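Long-range contacts in mandelate racemase/muconate lactonizing protein (Alicyclobacillus acidocaldarius LAA1, PDB 3QLD), which is of unknown function but belongs to the enolase superfamily, joining an antiparallel-sheet and helix capping domain to a TIM-barrel-type domain: residues C6-L11 with A371-D376; P74-W79 with R92-A97; R78-A83 with V375-L380. All coordinates share one frame; numbering follows the deposited sequence.

Contact 1: C6-L11 with A371-D376; sequences CVLHRL and ATWSVD
Segments 6-11 and 371-376 pair as neighbouring antiparallel strands in the sheet of the N-terminal capping domain, as in other members of the enolase superfamily, and this brings a strand from near the C-terminus back against the first strand of the chain. The two run at 172° with axes 4.6 Å apart. Backbone bonds carry the pairing. Cys6 with Val375, Leu8 with Trp373 and Arg10 with Ala371 are the hydrogen-bonded pairs, each linked in both directions. The bond from Leu8 N to Trp373 O is the straightest, 2.8 Å long with 168° at the hydrogen and nearly along the C=O axis, whereas the return bond from Ala371 N to Arg10 O is weak at 3.4 Å. Between these pairs Val7 faces Ser374 and His9 faces Thr372 without such bonds, and the CA of Val7 approaches Trp373 O to 3.3 Å in a CA-H...O contact. The polar ends of His9 and Arg10 find partners beyond the two strands: His9 NE2 is hydrogen-bonded to Gln35 OE1 on strand 25-38, and Arg10, reaching away extended, forms a salt bridge with Asp62. Side-chain packing differs on the two faces. On the face carrying His9 and Thr372, Val7 CG1 meets Thr372 CG2 at 3.8 Å, and both methyl groups of Val7 lie beside Ser374 OG. On the face of Cys6, Leu8 and Trp373, Leu8 turns on to Trp65 and Val69 of helix 61-80. Trp373 has CG anti to its backbone N (chi1 178°), so its indole lies alongside the leucine and points the same way; Leu8 CD1 presses obliquely on the six-membered ring, 3.3 Å from Trp373 CE3 and 3.6 Å from Trp373 CZ3.

Contact 2: P74-W79 with R92-A97; sequences PRFARW and RTVCEA
Trp79 leaves helix 61-80 with its CB already against the facing segment, 3.4 Å from Ala97 CB. Its CG stands anti to the backbone N (chi1 177°), which lays the indole out along 92-97, so that the methyl group of Ala97 sits over one ring face, 3.4 Å from Trp79 CG and in tight contact with the five-membered ring. Farther along, NE1 points out of the ring edge at Glu96 and donates a hydrogen bond to Glu96 OE1, 3.3 Å long and fairly straight at 163°. The acceptor lies in the indole plane, but the carboxylate is turned almost perpendicular to the ring, so the N-H arrives from above the carboxylate plane; Glu96 attains this with a first torsion of 116°, away from any staggered position. This is a loop laid against the last turns of a helix in the capping domain: 92-97 belongs to the connection from helix 61-80 to helix 105-123, and its residues 94-97 wind with helical backbone angles. Toward the far rim of the ring, Trp79 CZ2 has Thr93 OG1 at its edge, 3.5 Å away, and that hydroxyl is itself bonded to Asp90 O. Over the same face as Ala97 CB, Val94 CA makes a CH-pi contact with the six-membered ring, 4.0 Å from its centroid. At the tip, Trp79 CH2 and CZ3 meet Val94, whose CG2 is 3.7 Å from CZ3. The same methyl group also touches Phe76, obliquely, 3.8 Å from Phe76 CE2, and Phe76 packs farther on to Val115 of helix 105-123. Arg75 offers its CB to Ala97 O, while its guanidinium turns away to His71 O, to Asp100 and to Glu53 of the second subunit.

Contact 3: R78-A83 with V375-L380; sequences RWLRAA and VDLRTL
Two guanidinium groups meet the facing residues at their edges. In the plane of Arg81, NE points at the backbone carbonyl of Arg378 and donates a hydrogen bond 2.9 Å long to Arg378 O. This bond is bent, 148° at the hydrogen, and comes in from above the carbonyl plane; a weak second one runs from Arg81 NH1 to the same oxygen. The edge at NH1 is also crowded by Leu380, whose CG and CD1 both stand 3.1 Å from Arg81 NH1. The edge of the Arg378 group receives the aliphatic part of Arg81, with Arg378 NH2 only 3.0 Å from Arg81 CG, a tight approach in which NH2 is buried without a polar partner in the model. Arg81 is extended from CG to NE, while Arg378 is bent at chi2 (-74°) and chi3, and the two side chains pass each other in opposite directions. Their like charges, 4.1 Å apart from Arg81 NE to Arg378 NH2, probably repel somewhat. The carbonyl belongs to one helical-type turn, closed by Leu380 N to Asp376 O; at its start Asp376 OD1 accepts from Arg378 N, an Asx turn. Next to the arginine pair in sequence, Leu80 CD1 and Leu377 CD1 touch at 3.6 Å. The contact thus joins the C-terminal end of helix 61-80 to the turn that follows strand 369-376 in the capping domain: Leu377 packs on Val73 and Ala77 of that helix and on Cys6 of strand 3-15, and Leu80 reaches Leu3 of the same strand.

All three contacts lie on one side of the chain's centre. Contacts 2 and 3 share Arg78 and Trp79, their centres 9 Å apart, and bear on different flanks of helix 61-80; between them Ala77 CB touches Leu377 O at 3.4 Å. Contacts 1 and 3, centred 16 Å apart, share Val375 and Asp376, where the paired strand gives way to the turn, and Cys6 N lies 3.9 Å from Leu377 CG. Contacts 1 and 2 do not touch, their nearest atoms about 5 Å apart. The C-terminal segment is thus held by both sheet and helix. A sulfate ion, probably from the crystallisation liquor, lies about 5 Å from the Trp373 side chain in contact 1.

Contact 1: C6-L11 with A371-D376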
ATOM      1  N   CYS A   6      14.620  19.189  11.351  1.00 31.96           N
ATOM      2  CA  CYS A   6      14.660  17.858  10.700  1.00 29.84           C
ATOM      3  C   CYS A   6      15.407  18.096   9.405  1.00 28.92           C
ATOM      4  O   CYS A   6      15.107  19.094   8.662  1.00 28.95           O
ATOM      5  CB  CYS A   6      13.250  17.342  10.442  1.00 30.80           C
ATOM      6  SG  CYS A   6      13.243  15.875   9.428  1.00 33.51           S
ATOM      7  N   VAL A   7      16.406  17.264   9.137  1.00 26.49           N
ATOM      8  CA  VAL A   7      17.100  17.296   7.858  1.00 25.74           C
ATOM      9  C   VAL A   7      16.961  15.902   7.181  1.00 25.94           C
ATOM     10  O   VAL A   7      17.304  14.892   7.769  1.00 26.21           O
ATOM     11  CB  VAL A   7      18.627  17.581   8.041  1.00 26.33           C
ATOM     12  CG1 VAL A   7      19.315  17.614   6.702  1.00 28.08           C
ATOM     13  CG2 VAL A   7      18.856  18.900   8.864  1.00 24.79           C
ATOM     14  N   LEU A   8      16.500  15.892   5.948  1.00 24.22           N
ATOM     15  CA  LEU A   8      16.411  14.665   5.159  1.00 23.92           C
ATOM     16  C   LEU A   8      17.524  14.664   4.201  1.00 24.54           C
ATOM     17  O   LEU A   8      17.766  15.631   3.462  1.00 26.15           O
ATOM     18  CB  LEU A   8      15.076  14.598   4.399  1.00 22.85           C
ATOM     19  CG  LEU A   8      13.829  14.814   5.244  1.00 27.06           C
ATOM     20  CD1 LEU A   8      12.554  14.895   4.359  1.00 27.96           C
ATOM     21  CD2 LEU A   8      13.774  13.584   6.087  1.00 21.90           C
ATOM     22  N   HIS A   9      18.188  13.524   4.137  1.00 25.45           N
ATOM     23  CA  HIS A   9      19.285  13.380   3.259  1.00 26.26           C
ATOM     24  C   HIS A   9      18.960  12.270   2.276  1.00 26.13           C
ATOM     25  O   HIS A   9      18.776  11.137   2.683  1.00 25.37           O
ATOM     26  CB  HIS A   9      20.493  12.862   4.055  1.00 26.87           C
ATOM     27  CG  HIS A   9      20.878  13.740   5.202  1.00 27.41           C
ATOM     28  ND1 HIS A   9      21.727  14.823   5.037  1.00 30.15           N
ATOM     29  CD2 HIS A   9      20.531  13.718   6.514  1.00 29.48           C
ATOM     30  CE1 HIS A   9      21.902  15.420   6.212  1.00 28.35           C
ATOM     31  NE2 HIS A   9      21.168  14.784   7.122  1.00 30.71           N
ATOM     32  N   ARG A  10      19.000  12.576   0.993  1.00 26.38           N
ATOM     33  CA  ARG A  10      18.921  11.562  -0.066  1.00 25.39           C
ATOM     34  C   ARG A  10      20.301  11.145  -0.543  1.00 28.03           C
ATOM     35  O   ARG A  10      21.093  11.977  -1.025  1.00 27.99           O
ATOM     36  CB  ARG A  10      18.064  12.056  -1.254  1.00 25.07           C
ATOM     37  CG  ARG A  10      17.550  10.860  -2.039  1.00 25.83           C
ATOM     38  CD  ARG A  10      16.750  11.387  -3.217  1.00 33.08           C
ATOM     39  NE  ARG A  10      16.459  10.282  -4.091  1.00 31.94           N
ATOM     40  CZ  ARG A  10      15.332  10.192  -4.774  1.00 34.20           C
ATOM     41  NH1 ARG A  10      15.109   9.119  -5.531  1.00 33.36           N
ATOM     42  NH2 ARG A  10      14.446  11.164  -4.643  1.00 31.24           N
ATOM     43  N   LEU A  11      20.606   9.861  -0.395  1.00 27.13           N
ATOM     44  CA  LEU A  11      21.927   9.361  -0.592  1.00 28.38           C
ATOM     45  C   LEU A  11      21.979   8.425  -1.790  1.00 29.25           C
ATOM     46  O   LEU A  11      20.981   7.745  -2.134  1.00 27.30           O
ATOM     47  CB  LEU A  11      22.388   8.607   0.659  1.00 29.97           C
ATOM     48  CG  LEU A  11      23.137   9.357   1.762  1.00 33.33           C
ATOM     49  CD1 LEU A  11      22.460  10.591   2.231  1.00 35.50           C
ATOM     50  CD2 LEU A  11      23.455   8.432   2.927  1.00 33.60           C
ATOM     51  N   ALA A 371      20.543  14.947  -2.651  1.00 32.35           N
ATOM     52  CA  ALA A 371      19.556  15.975  -2.281  1.00 31.97           C
ATOM     53  C   ALA A 371      19.519  16.127  -0.763  1.00 31.98           C
ATOM     54  O   ALA A 371      19.805  15.153   0.019  1.00 31.89           O
ATOM     55  CB  ALA A 371      18.148  15.631  -2.833  1.00 33.24           C
ATOM     56  N   THR A 372      19.185  17.330  -0.315  1.00 30.33           N
ATOM     57  CA  THR A 372      19.119  17.585   1.099  1.00 30.67           C
ATOM     58  C   THR A 372      18.016  18.626   1.368  1.00 31.80           C
ATOM     59  O   THR A 372      17.969  19.673   0.658  1.00 32.34           O
ATOM     60  CB  THR A 372      20.507  18.098   1.636  1.00 31.24           C
ATOM     61  OG1 THR A 372      21.532  17.176   1.279  1.00 33.30           O
ATOM     62  CG2 THR A 372      20.541  18.255   3.175  1.00 31.27           C
ATOM     63  N   TRP A 373      17.144  18.334   2.342  1.00 29.24           N
ATOM     64  CA  TRP A 373      16.048  19.221   2.693  1.00 30.89           C
ATOM     65  C   TRP A 373      16.002  19.417   4.211  1.00 32.25           C
ATOM     66  O   TRP A 373      15.974  18.451   4.937  1.00 31.77           O
ATOM     67  CB  TRP A 373      14.739  18.619   2.204  1.00 30.14           C
ATOM     68  CG  TRP A 373      13.501  19.391   2.543  1.00 31.21           C
ATOM     69  CD1 TRP A 373      12.995  20.465   1.866  1.00 35.84           C
ATOM     70  CD2 TRP A 373      12.587  19.107   3.607  1.00 32.69           C
ATOM     71  NE1 TRP A 373      11.822  20.876   2.470  1.00 37.83           N
ATOM     72  CE2 TRP A 373      11.540  20.034   3.518  1.00 32.21           C
ATOM     73  CE3 TRP A 373      12.552  18.134   4.635  1.00 31.26           C
ATOM     74  CZ2 TRP A 373      10.478  20.046   4.417  1.00 36.33           C
ATOM     75  CZ3 TRP A 373      11.502  18.134   5.512  1.00 34.74           C
ATOM     76  CH2 TRP A 373      10.464  19.096   5.399  1.00 33.63           C
ATOM     77  N   SER A 374      15.963  20.667   4.671  1.00 33.38           N
ATOM     78  CA  SER A 374      15.958  20.984   6.099  1.00 34.77           C
ATOM     79  C   SER A 374      14.771  21.800   6.426  1.00 35.38           C
ATOM     80  O   SER A 374      14.338  22.665   5.615  1.00 35.79           O
ATOM     81  CB  SER A 374      17.166  21.801   6.487  1.00 35.92           C
ATOM     82  OG  SER A 374      18.329  21.141   6.035  1.00 40.91           O
ATOM     83  N   VAL A 375      14.225  21.559   7.598  1.00 33.82           N
ATOM     84  CA  VAL A 375      13.090  22.355   7.997  1.00 34.82           C
ATOM     85  C   VAL A 375      13.137  22.746   9.465  1.00 35.23           C
ATOM     86  O   VAL A 375      13.456  21.917  10.346  1.00 33.79           O
ATOM     87  CB  VAL A 375      11.771  21.633   7.643  1.00 36.25           C
ATOM     88  CG1 VAL A 375      11.462  20.471   8.592  1.00 33.12           C
ATOM     89  CG2 VAL A 375      10.603  22.625   7.522  1.00 37.20           C
ATOM     90  N   ASP A 376      12.840  24.025   9.708  1.00 36.29           N
ATOM     91  CA  ASP A 376      12.621  24.538  11.047  1.00 37.46           C
ATOM     92  C   ASP A 376      11.335  23.880  11.523  1.00 38.11           C
ATOM     93  O   ASP A 376      10.270  24.063  10.922  1.00 37.21           O
ATOM     94  CB  ASP A 376      12.481  26.065  11.009  1.00 37.70           C
ATOM     95  CG  ASP A 376      12.458  26.685  12.374  1.00 41.90           C
ATOM     96  OD1 ASP A 376      11.756  26.171  13.300  1.00 43.70           O
ATOM     97  OD2 ASP A 376      13.171  27.705  12.537  1.00 45.60           O
TER

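Contact 2: P74-W79 with R92-A97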
ATOM      1  N   PRO A  74       5.552  17.561   8.062  1.00 26.51           N
ATOM      2  CA  PRO A  74       4.626  18.587   8.562  1.00 27.23           C
ATOM      3  C   PRO A  74       3.730  18.098   9.674  1.00 27.08           C
ATOM      4  O   PRO A  74       3.474  18.827  10.657  1.00 28.63           O
ATOM      5  CB  PRO A  74       3.825  18.958   7.317  1.00 27.07           C
ATOM      6  CG  PRO A  74       4.871  18.828   6.237  1.00 27.81           C
ATOM      7  CD  PRO A  74       5.459  17.459   6.589  1.00 25.88           C
ATOM      8  N   ARG A  75       3.294  16.860   9.584  1.00 27.51           N
ATOM      9  CA  ARG A  75       2.408  16.299  10.594  1.00 27.51           C
ATOM     10  C   ARG A  75       3.137  16.140  11.893  1.00 28.54           C
ATOM     11  O   ARG A  75       2.512  16.300  12.973  1.00 29.33           O
ATOM     12  CB  ARG A  75       1.833  14.950  10.168  1.00 26.94           C
ATOM     13  CG  ARG A  75       0.569  15.084   9.263  1.00 28.40           C
ATOM     14  CD  ARG A  75       0.254  13.653   8.820  1.00 35.23           C
ATOM     15  NE  ARG A  75      -0.989  13.612   8.082  1.00 33.32           N
ATOM     16  CZ  ARG A  75      -1.144  13.982   6.812  1.00 35.79           C
ATOM     17  NH1 ARG A  75      -0.115  14.473   6.120  1.00 30.30           N
ATOM     18  NH2 ARG A  75      -2.373  13.887   6.250  1.00 35.29           N
ATOM     19  N   PHE A  76       4.418  15.762  11.803  1.00 28.85           N
ATOM     20  CA  PHE A  76       5.276  15.545  12.973  1.00 28.82           C
ATOM     21  C   PHE A  76       5.580  16.889  13.673  1.00 29.52           C
ATOM     22  O   PHE A  76       5.520  16.954  14.887  1.00 31.68           O
ATOM     23  CB  PHE A  76       6.533  14.781  12.539  1.00 28.29           C
ATOM     24  CG  PHE A  76       7.579  14.632  13.598  1.00 31.28           C
ATOM     25  CD1 PHE A  76       8.903  15.080  13.349  1.00 33.75           C
ATOM     26  CD2 PHE A  76       7.288  14.031  14.825  1.00 31.64           C
ATOM     27  CE1 PHE A  76       9.877  14.944  14.271  1.00 35.95           C
ATOM     28  CE2 PHE A  76       8.270  13.931  15.807  1.00 32.53           C
ATOM     29  CZ  PHE A  76       9.583  14.356  15.529  1.00 36.22           C
ATOM     30  N   ALA A  77       5.871  17.945  12.913  1.00 29.66           N
ATOM     31  CA  ALA A  77       6.028  19.309  13.451  1.00 31.94           C
ATOM     32  C   ALA A  77       4.780  19.762  14.178  1.00 34.39           C
ATOM     33  O   ALA A  77       4.859  20.347  15.248  1.00 34.55           O
ATOM     34  CB  ALA A  77       6.324  20.288  12.328  1.00 31.31           C
ATOM     35  N   ARG A  78       3.614  19.486  13.603  1.00 35.61           N
ATOM     36  CA  ARG A  78       2.368  19.904  14.240  1.00 38.83           C
ATOM     37  C   ARG A  78       2.265  19.227  15.610  1.00 38.74           C
ATOM     38  O   ARG A  78       1.932  19.892  16.609  1.00 40.15           O
ATOM     39  CB  ARG A  78       1.147  19.602  13.345  1.00 38.96           C
ATOM     40  CG  ARG A  78      -0.233  20.088  13.890  1.00 47.64           C
ATOM     41  CD  ARG A  78      -1.403  19.747  12.892  1.00 52.67           C
ATOM     42  NE  ARG A  78      -1.798  18.324  12.982  1.00 59.08           N
ATOM     43  CZ  ARG A  78      -2.048  17.513  11.937  1.00 62.08           C
ATOM     44  NH1 ARG A  78      -1.940  17.961  10.688  1.00 62.87           N
ATOM     45  NH2 ARG A  78      -2.397  16.241  12.137  1.00 61.50           N
ATOM     46  N   TRP A  79       2.604  17.940  15.671  1.00 37.46           N
ATOM     47  CA  TRP A  79       2.508  17.159  16.902  1.00 37.57           C
ATOM     48  C   TRP A  79       3.510  17.643  17.963  1.00 37.68           C
ATOM     49  O   TRP A  79       3.187  17.630  19.156  1.00 38.13           O
ATOM     50  CB  TRP A  79       2.703  15.680  16.589  1.00 35.77           C
ATOM     51  CG  TRP A  79       2.720  14.678  17.741  1.00 35.16           C
ATOM     52  CD1 TRP A  79       1.631  14.085  18.311  1.00 34.10           C
ATOM     53  CD2 TRP A  79       3.878  14.088  18.388  1.00 35.35           C
ATOM     54  NE1 TRP A  79       2.019  13.204  19.288  1.00 37.02           N
ATOM     55  CE2 TRP A  79       3.388  13.154  19.346  1.00 34.77           C
ATOM     56  CE3 TRP A  79       5.264  14.219  18.220  1.00 34.80           C
ATOM     57  CZ2 TRP A  79       4.225  12.411  20.183  1.00 33.18           C
ATOM     58  CZ3 TRP A  79       6.118  13.474  19.049  1.00 34.66           C
ATOM     59  CH2 TRP A  79       5.575  12.545  20.027  1.00 30.89           C
ATOM     60  N   ARG A  92       7.255   6.424  22.371  1.00 36.91           N
ATOM     61  CA  ARG A  92       6.194   5.400  22.350  1.00 37.93           C
ATOM     62  C   ARG A  92       4.920   5.864  21.672  1.00 36.76           C
ATOM     63  O   ARG A  92       4.135   5.046  21.179  1.00 37.82           O
ATOM     64  CB  ARG A  92       5.899   4.867  23.779  1.00 38.13           C
ATOM     65  CG  ARG A  92       6.982   3.879  24.266  1.00 42.41           C
ATOM     66  CD  ARG A  92       6.806   3.499  25.738  1.00 48.17           C
ATOM     67  NE  ARG A  92       7.957   2.792  26.329  1.00 55.12           N
ATOM     68  CZ  ARG A  92       8.304   1.512  26.098  1.00 57.75           C
ATOM     69  NH1 ARG A  92       7.617   0.744  25.232  1.00 58.09           N
ATOM     70  NH2 ARG A  92       9.369   0.997  26.725  1.00 56.31           N
ATOM     71  N   THR A  93       4.712   7.168  21.632  1.00 35.76           N
ATOM     72  CA  THR A  93       3.481   7.709  21.188  1.00 35.30           C
ATOM     73  C   THR A  93       3.575   8.491  19.883  1.00 34.70           C
ATOM     74  O   THR A  93       2.585   9.057  19.423  1.00 34.03           O
ATOM     75  CB  THR A  93       2.883   8.584  22.264  1.00 35.46           C
ATOM     76  OG1 THR A  93       3.640   9.781  22.389  1.00 40.02           O
ATOM     77  CG2 THR A  93       2.883   7.835  23.635  1.00 36.19           C
ATOM     78  N   VAL A  94       4.757   8.560  19.308  1.00 33.64           N
ATOM     79  CA  VAL A  94       4.967   9.434  18.152  1.00 34.43           C
ATOM     80  C   VAL A  94       4.076   9.004  16.963  1.00 35.49           C
ATOM     81  O   VAL A  94       3.618   9.871  16.203  1.00 35.78           O
ATOM     82  CB  VAL A  94       6.494   9.660  17.824  1.00 33.93           C
ATOM     83  CG1 VAL A  94       7.137   8.392  17.498  1.00 33.96           C
ATOM     84  CG2 VAL A  94       6.656  10.628  16.689  1.00 36.43           C
ATOM     85  N   CYS A  95       3.760   7.715  16.815  1.00 36.26           N
ATOM     86  CA  CYS A  95       2.881   7.307  15.701  1.00 39.06           C
ATOM     87  C   CYS A  95       1.472   7.918  15.726  1.00 39.34           C
ATOM     88  O   CYS A  95       0.755   7.939  14.688  1.00 39.56           O
ATOM     89  CB  CYS A  95       2.845   5.799  15.496  1.00 39.26           C
ATOM     90  SG  CYS A  95       4.435   5.173  14.916  1.00 47.26           S
ATOM     91  N   GLU A  96       1.096   8.494  16.866  1.00 39.02           N
ATOM     92  CA  GLU A  96      -0.161   9.176  16.937  1.00 39.03           C
ATOM     93  C   GLU A  96      -0.138  10.478  16.118  1.00 38.59           C
ATOM     94  O   GLU A  96      -1.197  10.919  15.617  1.00 39.49           O
ATOM     95  CB  GLU A  96      -0.617   9.351  18.403  1.00 41.77           C
ATOM     96  CG  GLU A  96      -0.729  10.785  18.940  1.00 46.11           C
ATOM     97  CD  GLU A  96      -0.543  10.839  20.478  1.00 51.68           C
ATOM     98  OE1 GLU A  96      -0.444  11.968  21.035  1.00 53.38           O
ATOM     99  OE2 GLU A  96      -0.495   9.743  21.114  1.00 52.94           O
ATOM    100  N   ALA A  97       1.035  11.065  15.894  1.00 35.71           N
ATOM    101  CA  ALA A  97       1.099  12.247  14.993  1.00 35.36           C
ATOM    102  C   ALA A  97       0.662  11.855  13.577  1.00 33.78           C
ATOM    103  O   ALA A  97       0.253  12.711  12.781  1.00 31.58           O
ATOM    104  CB  ALA A  97       2.487  12.780  14.911  1.00 35.91           C
TER

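Contact 3: R78-A83 with V375-L380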
ATOM      1  N   ARG A  78       3.614  19.486  13.603  1.00 35.61           N
ATOM      2  CA  ARG A  78       2.368  19.904  14.240  1.00 38.83           C
ATOM      3  C   ARG A  78       2.265  19.227  15.610  1.00 38.74           C
ATOM      4  O   ARG A  78       1.932  19.892  16.609  1.00 40.15           O
ATOM      5  CB  ARG A  78       1.147  19.602  13.345  1.00 38.96           C
ATOM      6  CG  ARG A  78      -0.233  20.088  13.890  1.00 47.64           C
ATOM      7  CD  ARG A  78      -1.403  19.747  12.892  1.00 52.67           C
ATOM      8  NE  ARG A  78      -1.798  18.324  12.982  1.00 59.08           N
ATOM      9  CZ  ARG A  78      -2.048  17.513  11.937  1.00 62.08           C
ATOM     10  NH1 ARG A  78      -1.940  17.961  10.688  1.00 62.87           N
ATOM     11  NH2 ARG A  78      -2.397  16.241  12.137  1.00 61.50           N
ATOM     12  N   TRP A  79       2.604  17.940  15.671  1.00 37.46           N
ATOM     13  CA  TRP A  79       2.508  17.159  16.902  1.00 37.57           C
ATOM     14  C   TRP A  79       3.510  17.643  17.963  1.00 37.68           C
ATOM     15  O   TRP A  79       3.187  17.630  19.156  1.00 38.13           O
ATOM     16  CB  TRP A  79       2.703  15.680  16.589  1.00 35.77           C
ATOM     17  CG  TRP A  79       2.720  14.678  17.741  1.00 35.16           C
ATOM     18  CD1 TRP A  79       1.631  14.085  18.311  1.00 34.10           C
ATOM     19  CD2 TRP A  79       3.878  14.088  18.388  1.00 35.35           C
ATOM     20  NE1 TRP A  79       2.019  13.204  19.288  1.00 37.02           N
ATOM     21  CE2 TRP A  79       3.388  13.154  19.346  1.00 34.77           C
ATOM     22  CE3 TRP A  79       5.264  14.219  18.220  1.00 34.80           C
ATOM     23  CZ2 TRP A  79       4.225  12.411  20.183  1.00 33.18           C
ATOM     24  CZ3 TRP A  79       6.118  13.474  19.049  1.00 34.66           C
ATOM     25  CH2 TRP A  79       5.575  12.545  20.027  1.00 30.89           C
ATOM     26  N   LEU A  80       4.702  18.070  17.521  1.00 35.69           N
ATOM     27  CA  LEU A  80       5.756  18.529  18.412  1.00 35.07           C
ATOM     28  C   LEU A  80       5.342  19.792  19.141  1.00 36.46           C
ATOM     29  O   LEU A  80       5.797  20.054  20.248  1.00 35.43           O
ATOM     30  CB  LEU A  80       7.055  18.777  17.645  1.00 34.48           C
ATOM     31  CG  LEU A  80       7.859  17.514  17.295  1.00 34.16           C
ATOM     32  CD1 LEU A  80       8.987  17.929  16.362  1.00 34.56           C
ATOM     33  CD2 LEU A  80       8.415  16.801  18.478  1.00 35.02           C
ATOM     34  N   ARG A  81       4.509  20.585  18.502  1.00 37.14           N
ATOM     35  CA  ARG A  81       4.017  21.813  19.080  1.00 41.13           C
ATOM     36  C   ARG A  81       2.791  21.603  19.973  1.00 42.76           C
ATOM     37  O   ARG A  81       2.283  22.596  20.526  1.00 43.35           O
ATOM     38  CB  ARG A  81       3.602  22.795  17.994  1.00 40.86           C
ATOM     39  CG  ARG A  81       4.648  23.182  17.014  1.00 45.29           C
ATOM     40  CD  ARG A  81       3.963  24.110  16.022  1.00 51.25           C
ATOM     41  NE  ARG A  81       4.752  24.310  14.810  1.00 57.80           N
ATOM     42  CZ  ARG A  81       4.435  23.839  13.603  1.00 58.12           C
ATOM     43  NH1 ARG A  81       5.229  24.121  12.571  1.00 58.15           N
ATOM     44  NH2 ARG A  81       3.332  23.107  13.421  1.00 56.30           N
ATOM     45  N   ALA A  82       2.299  20.364  20.090  1.00 43.70           N
ATOM     46  CA  ALA A  82       1.157  20.075  20.965  1.00 45.10           C
ATOM     47  C   ALA A  82       1.594  20.086  22.431  1.00 46.13           C
ATOM     48  O   ALA A  82       2.640  19.526  22.785  1.00 44.88           O
ATOM     49  CB  ALA A  82       0.483  18.701  20.607  1.00 44.68           C
ATOM     50  N   ALA A  83       0.751  20.725  23.254  1.00 47.95           N
ATOM     51  CA  ALA A  83       0.935  20.847  24.700  1.00 48.74           C
ATOM     52  C   ALA A  83       1.435  19.548  25.416  1.00 49.21           C
ATOM     53  O   ALA A  83       2.382  19.593  26.227  1.00 48.83           O
ATOM     54  CB  ALA A  83      -0.367  21.391  25.337  1.00 49.29           C
ATOM     55  N   VAL A 375      14.225  21.559   7.598  1.00 33.82           N
ATOM     56  CA  VAL A 375      13.090  22.355   7.997  1.00 34.82           C
ATOM     57  C   VAL A 375      13.137  22.746   9.465  1.00 35.23           C
ATOM     58  O   VAL A 375      13.456  21.917  10.346  1.00 33.79           O
ATOM     59  CB  VAL A 375      11.771  21.633   7.643  1.00 36.25           C
ATOM     60  CG1 VAL A 375      11.462  20.471   8.592  1.00 33.12           C
ATOM     61  CG2 VAL A 375      10.603  22.625   7.522  1.00 37.20           C
ATOM     62  N   ASP A 376      12.840  24.025   9.708  1.00 36.29           N
ATOM     63  CA  ASP A 376      12.621  24.538  11.047  1.00 37.46           C
ATOM     64  C   ASP A 376      11.335  23.880  11.523  1.00 38.11           C
ATOM     65  O   ASP A 376      10.270  24.063  10.922  1.00 37.21           O
ATOM     66  CB  ASP A 376      12.481  26.065  11.009  1.00 37.70           C
ATOM     67  CG  ASP A 376      12.458  26.685  12.374  1.00 41.90           C
ATOM     68  OD1 ASP A 376      11.756  26.171  13.300  1.00 43.70           O
ATOM     69  OD2 ASP A 376      13.171  27.705  12.537  1.00 45.60           O
ATOM     70  N   LEU A 377      11.430  23.108  12.600  1.00 38.66           N
ATOM     71  CA  LEU A 377      10.270  22.354  13.044  1.00 40.52           C
ATOM     72  C   LEU A 377       9.237  23.233  13.710  1.00 42.22           C
ATOM     73  O   LEU A 377       8.073  22.881  13.690  1.00 41.06           O
ATOM     74  CB  LEU A 377      10.660  21.168  13.913  1.00 39.25           C
ATOM     75  CG  LEU A 377      11.234  19.953  13.182  1.00 35.94           C
ATOM     76  CD1 LEU A 377      11.750  18.958  14.241  1.00 33.31           C
ATOM     77  CD2 LEU A 377      10.165  19.281  12.257  1.00 32.13           C
ATOM     78  N   ARG A 378       9.663  24.380  14.274  1.00 45.37           N
ATOM     79  CA  ARG A 378       8.718  25.314  14.965  1.00 48.62           C
ATOM     80  C   ARG A 378       7.879  26.205  14.030  1.00 50.04           C
ATOM     81  O   ARG A 378       6.695  26.468  14.302  1.00 51.03           O
ATOM     82  CB  ARG A 378       9.399  26.153  16.075  1.00 48.16           C
ATOM     83  CG  ARG A 378      10.590  25.450  16.816  1.00 51.66           C
ATOM     84  CD  ARG A 378      10.228  24.308  17.842  1.00 54.69           C
ATOM     85  NE  ARG A 378       9.328  24.766  18.915  1.00 59.25           N
ATOM     86  CZ  ARG A 378       7.998  24.612  18.892  1.00 61.27           C
ATOM     87  NH1 ARG A 378       7.245  25.080  19.884  1.00 61.26           N
ATOM     88  NH2 ARG A 378       7.413  23.991  17.867  1.00 60.95           N
ATOM     89  N   THR A 379       8.486  26.639  12.926  1.00 51.46           N
ATOM     90  CA  THR A 379       7.808  27.441  11.917  1.00 52.23           C
ATOM     91  C   THR A 379       7.226  26.601  10.775  1.00 53.38           C
ATOM     92  O   THR A 379       6.036  26.691  10.505  1.00 53.90           O
ATOM     93  CB  THR A 379       8.715  28.576  11.379  1.00 52.49           C
ATOM     94  OG1 THR A 379       9.862  28.030  10.717  1.00 51.42           O
ATOM     95  CG2 THR A 379       9.175  29.487  12.528  1.00 52.37           C
ATOM     96  N   LEU A 380       8.062  25.769  10.150  1.00 54.13           N
ATOM     97  CA  LEU A 380       7.759  24.962   8.951  1.00 55.57           C
ATOM     98  C   LEU A 380       8.331  25.520   7.618  1.00 56.54           C
ATOM     99  O   LEU A 380       7.878  25.150   6.528  1.00 56.26           O
ATOM    100  CB  LEU A 380       6.269  24.533   8.853  1.00 55.56           C
ATOM    101  CG  LEU A 380       5.910  23.299   9.693  1.00 55.66           C
ATOM    102  CD1 LEU A 380       4.385  23.085   9.817  1.00 57.47           C
ATOM    103  CD2 LEU A 380       6.598  22.044   9.124  1.00 54.05           C
TER